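Local coordinates for protein sortase, SrtB family (Streptococcus pneumoniae PCS8235, PDB 4Y4Q) that belongs to the sortase B family of cysteine transpeptidases and probably takes part in assembling the type II pilus of this bacterium, at residues G129-V132 with V136-G139; T223-L226 with R232-V235. All coordinates share one frame; numbering follows the deposited sequence.

Contact 1 of 2, residues G129-V132 with V136-G139; sequences GHHV and VMFG
The Phe138 ring presents one face to Gly129 and its edge to His130, within the loop that leads from strand 124-129 of the sortase beta-barrel to helix 139-143 and here doubles back on itself. Gly129 CA lies 3.7 Å from the Phe138 ring centroid and 14° off the normal, a CH-pi contact, while His130 O lies in the ring plane, 3.3 Å from Phe138 CE1. Tyr84 meets the same phenyl edge-to-face. The second flat group, the His131 imidazole, has Met137 CB over one face. With His131 CG anti to the backbone N (chi1 177°), the Met137 side chain extends alongside the imidazole, its CG 3.3 Å from His131 CD2; Met137 SD approaches obliquely, 40° off the ring normal and 3.9 Å from the centroid. Towards the turn, Val132 CG2 packs on Val136 CG1 at 4.0 Å and comes 3.1 Å from Val136 O. No hydrogen bond crosses between the segments, so apolar and aromatic contacts carry the association. The loop also carries His130, consistent with the sortase active-site histidine. His131 NE2 is buried here without a polar partner, Met137 SD being 3.3 Å from His131 NE2.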
loop_
_atom_site.group_PDB
_atom_site.type_symbol
_atom_site.label_atom_id
_atom_site.label_comp_id
_atom_site.label_asym_id
_atom_site.label_seq_id
_atom_site.Cartn_x
_atom_site.Cartn_y
_atom_site.Cartn_z
ATOM N N GLY A 129 5.848 -1.429 4.853
ATOM C CA GLY A 129 5.852 -1.647 6.290
ATOM C C GLY A 129 7.026 -2.533 6.669
ATOM O O GLY A 129 7.037 -3.713 6.316
ATOM N N HIS A 130 8.007 -1.983 7.379
ATOM C CA HIS A 130 9.194 -2.750 7.758
ATOM C C HIS A 130 8.975 -3.509 9.054
ATOM O O HIS A 130 8.729 -2.902 10.093
ATOM C CB HIS A 130 10.411 -1.835 7.932
ATOM C CG HIS A 130 10.642 -0.898 6.786
ATOM N ND1 HIS A 130 10.854 -1.332 5.495
ATOM C CD2 HIS A 130 10.711 0.455 6.745
ATOM C CE1 HIS A 130 11.035 -0.287 4.705
ATOM N NE2 HIS A 130 10.953 0.809 5.439
ATOM N N HIS A 131 9.074 -4.832 8.998
ATOM C CA HIS A 131 9.029 -5.640 10.209
ATOM C C HIS A 131 10.291 -5.390 11.038
ATOM O O HIS A 131 11.410 -5.495 10.534
ATOM C CB HIS A 131 8.884 -7.127 9.854
ATOM C CG HIS A 131 8.902 -8.051 11.038
ATOM N ND1 HIS A 131 8.792 -9.420 10.907
ATOM C CD2 HIS A 131 9.020 -7.814 12.365
ATOM C CE1 HIS A 131 8.842 -9.982 12.101
ATOM N NE2 HIS A 131 8.980 -9.030 13.006
ATOM N N VAL A 132 10.072 -5.149 12.332
ATOM C CA VAL A 132 11.130 -4.962 13.325
ATOM C C VAL A 132 11.096 -6.071 14.387
ATOM O O VAL A 132 10.030 -6.460 14.863
ATOM C CB VAL A 132 11.018 -3.593 14.020
ATOM C CG1 VAL A 132 12.137 -2.672 13.559
ATOM C CG2 VAL A 132 9.658 -2.969 13.747
ATOM N N VAL A 136 6.782 -3.246 16.223
ATOM C CA VAL A 136 5.582 -3.380 15.405
ATOM C C VAL A 136 5.804 -4.333 14.229
ATOM O O VAL A 136 6.919 -4.457 13.707
ATOM C CB VAL A 136 5.079 -2.009 14.891
ATOM C CG1 VAL A 136 5.987 -1.482 13.790
ATOM C CG2 VAL A 136 3.639 -2.107 14.401
ATOM N N MET A 137 4.738 -5.027 13.843
ATOM C CA MET A 137 4.755 -5.864 12.656
ATOM C C MET A 137 3.486 -5.600 11.879
ATOM O O MET A 137 2.630 -4.823 12.307
ATOM C CB MET A 137 4.857 -7.344 13.022
ATOM C CG MET A 137 6.065 -7.677 13.887
ATOM S SD MET A 137 6.050 -9.353 14.548
ATOM C CE MET A 137 4.437 -9.377 15.320
ATOM N N PHE A 138 3.362 -6.253 10.737
ATOM C CA PHE A 138 2.284 -5.950 9.816
ATOM C C PHE A 138 1.628 -7.256 9.453
ATOM O O PHE A 138 1.390 -7.556 8.279
ATOM C CB PHE A 138 2.843 -5.197 8.606
ATOM C CG PHE A 138 3.527 -3.922 8.987
ATOM C CD1 PHE A 138 4.865 -3.922 9.363
ATOM C CD2 PHE A 138 2.815 -2.729 9.044
ATOM C CE1 PHE A 138 5.497 -2.745 9.764
ATOM C CE2 PHE A 138 3.432 -1.549 9.442
ATOM C CZ PHE A 138 4.781 -1.556 9.800
ATOM N N GLY A 139 1.335 -8.018 10.506
ATOM C CA GLY A 139 0.819 -9.368 10.409
ATOM C C GLY A 139 -0.432 -9.516 9.573
ATOM O O GLY A 139 -0.604 -10.551 8.926
#

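Contact 2 of 2, residues T223-L226 with R232-V235; sequences TCFL and RHIV
Thr223 and His233 form an antiparallel hydrogen-bonded pair, closed by Thr223 N to His233 O at 2.8 Å and His233 N to Thr223 O at 2.7 Å, although the short strands run at 135° rather than straight against each other. Next to it, Cys224 and Arg232 make a non-hydrogen-bonded pair whose side chains part company. Thr223 and His233 share a face of the sheet, with Thr223 CG2 3.9 Å from His233 CB; Thr223 OG1 is hydrogen-bonded to Gly129 O. Phe225 reaches back across the His233 ring: chi1 of -168° swings the phenyl away from its own backbone N and over the imidazole. Their centroids are 4.0 Å apart and the planes meet at 37°, so the rings are inclined to each other. His233 NE2 sits over the phenyl face, 3.1 Å from Phe225 CD1, while Phe225 CB lies over a face of the imidazole. Arg232 bends at chi2, which brings its CD to 3.5 Å from Thr223 O and folds the chain along the neighbouring strand. Arg232 NE thereby ends 4.6 Å from Cys224 SG. These residues join strands 218-225 and 231-240, and the thiol beside a guanidinium on a beta hairpin is consistent with the cysteine-arginine part of a sortase active site.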
loop_
_atom_site.group_PDB
_atom_site.type_symbol
_atom_site.label_atom_id
_atom_site.label_comp_id
_atom_site.label_asym_id
_atom_site.label_seq_id
_atom_site.Cartn_x
_atom_site.Cartn_y
_atom_site.Cartn_z
ATOM N N THR A 223 5.038 -5.728 2.607
ATOM C CA THR A 223 5.657 -6.042 3.889
ATOM C C THR A 223 6.444 -7.351 3.865
ATOM O O THR A 223 6.338 -8.133 2.913
ATOM C CB THR A 223 4.618 -6.126 5.013
ATOM O OG1 THR A 223 5.288 -6.054 6.279
ATOM C CG2 THR A 223 3.863 -7.437 4.924
ATOM N N CYS A 224 7.213 -7.594 4.928
ATOM C CA CYS A 224 8.105 -8.744 4.982
ATOM C C CYS A 224 7.361 -10.088 4.982
ATOM O O CYS A 224 6.339 -10.247 5.658
ATOM C CB CYS A 224 9.020 -8.655 6.207
ATOM S SG CYS A 224 10.256 -7.343 6.135
ATOM N N PHE A 225 7.870 -11.040 4.195
ATOM C CA PHE A 225 7.415 -12.433 4.252
ATOM C C PHE A 225 8.468 -13.234 5.016
ATOM O O PHE A 225 9.574 -13.477 4.524
ATOM C CB PHE A 225 7.203 -13.011 2.844
ATOM C CG PHE A 225 6.467 -14.332 2.821
ATOM C CD1 PHE A 225 6.006 -14.922 3.996
ATOM C CD2 PHE A 225 6.238 -14.987 1.618
ATOM C CE1 PHE A 225 5.326 -16.131 3.971
ATOM C CE2 PHE A 225 5.563 -16.203 1.585
ATOM C CZ PHE A 225 5.107 -16.775 2.765
ATOM N N LEU A 226 8.124 -13.623 6.235
ATOM C CA LEU A 226 9.002 -14.320 7.188
ATOM C C LEU A 226 9.485 -15.705 6.763
ATOM O O LEU A 226 10.572 -16.127 7.070
ATOM C CB LEU A 226 8.336 -14.396 8.561
ATOM C CG LEU A 226 8.415 -13.136 9.430
ATOM C CD1 LEU A 226 9.519 -12.178 9.000
ATOM C CD2 LEU A 226 7.090 -12.422 9.468
ATOM N N ARG A 232 8.351 -11.105 0.061
ATOM C CA ARG A 232 7.480 -10.023 0.486
ATOM C C ARG A 232 5.993 -10.300 0.215
ATOM O O ARG A 232 5.653 -11.009 -0.693
ATOM C CB ARG A 232 7.863 -8.723 -0.212
ATOM C CG ARG A 232 9.257 -8.222 0.031
ATOM C CD ARG A 232 9.493 -7.744 1.435
ATOM N NE ARG A 232 10.805 -7.145 1.612
ATOM C CZ ARG A 232 11.906 -7.793 1.965
ATOM N NH1 ARG A 232 11.893 -9.087 2.166
ATOM N NH2 ARG A 232 13.027 -7.133 2.112
ATOM N N HIS A 233 5.127 -9.679 1.006
ATOM C CA HIS A 233 3.681 -9.773 0.805
ATOM C C HIS A 233 3.176 -8.423 0.319
ATOM O O HIS A 233 3.588 -7.391 0.857
ATOM C CB HIS A 233 2.981 -10.044 2.137
ATOM C CG HIS A 233 3.104 -11.449 2.631
ATOM N ND1 HIS A 233 2.691 -12.539 1.894
ATOM C CD2 HIS A 233 3.546 -11.938 3.812
ATOM C CE1 HIS A 233 2.887 -13.640 2.595
ATOM N NE2 HIS A 233 3.404 -13.303 3.762
ATOM N N ILE A 234 2.278 -8.410 -0.670
ATOM C CA ILE A 234 1.707 -7.156 -1.150
ATOM C C ILE A 234 0.188 -7.229 -1.287
ATOM O O ILE A 234 -0.339 -8.215 -1.820
ATOM C CB ILE A 234 2.312 -6.767 -2.518
ATOM C CG1 ILE A 234 3.830 -6.557 -2.415
ATOM C CG2 ILE A 234 1.633 -5.514 -3.094
ATOM C CD1 ILE A 234 4.502 -6.398 -3.763
ATOM N N VAL A 235 -0.526 -6.215 -0.786
ATOM C CA VAL A 235 -1.922 -6.028 -1.194
ATOM C C VAL A 235 -2.003 -4.790 -2.062
ATOM O O VAL A 235 -1.298 -3.811 -1.820
ATOM C CB VAL A 235 -2.966 -5.949 -0.022
ATOM C CG1 VAL A 235 -3.039 -7.249 0.719
ATOM C CG2 VAL A 235 -2.669 -4.815 0.921
#

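Both contacts are partly buried, but they differ in kind. Contact 1 folds a loop on itself without hydrogen bonds and has three exposed residues, His130, Val132 and Met137; contact 2 pairs two barrel strands through backbone bonds, and none of its touching residues is fully exposed, though Cys224, Phe225 and Arg232 are partly so. They meet where strand 124-129 runs parallel to strand 218-225: the Gly129-Thr223 bond joins them, and Phe138 and His131 pack on Thr223 and Cys224. Across this junction His130 ND1 lies 6.1 Å from Cys224 SG, so the histidine of contact 1 and the cysteine and arginine of contact 2 converge, consistent with the His-Cys-Arg active site of sortases.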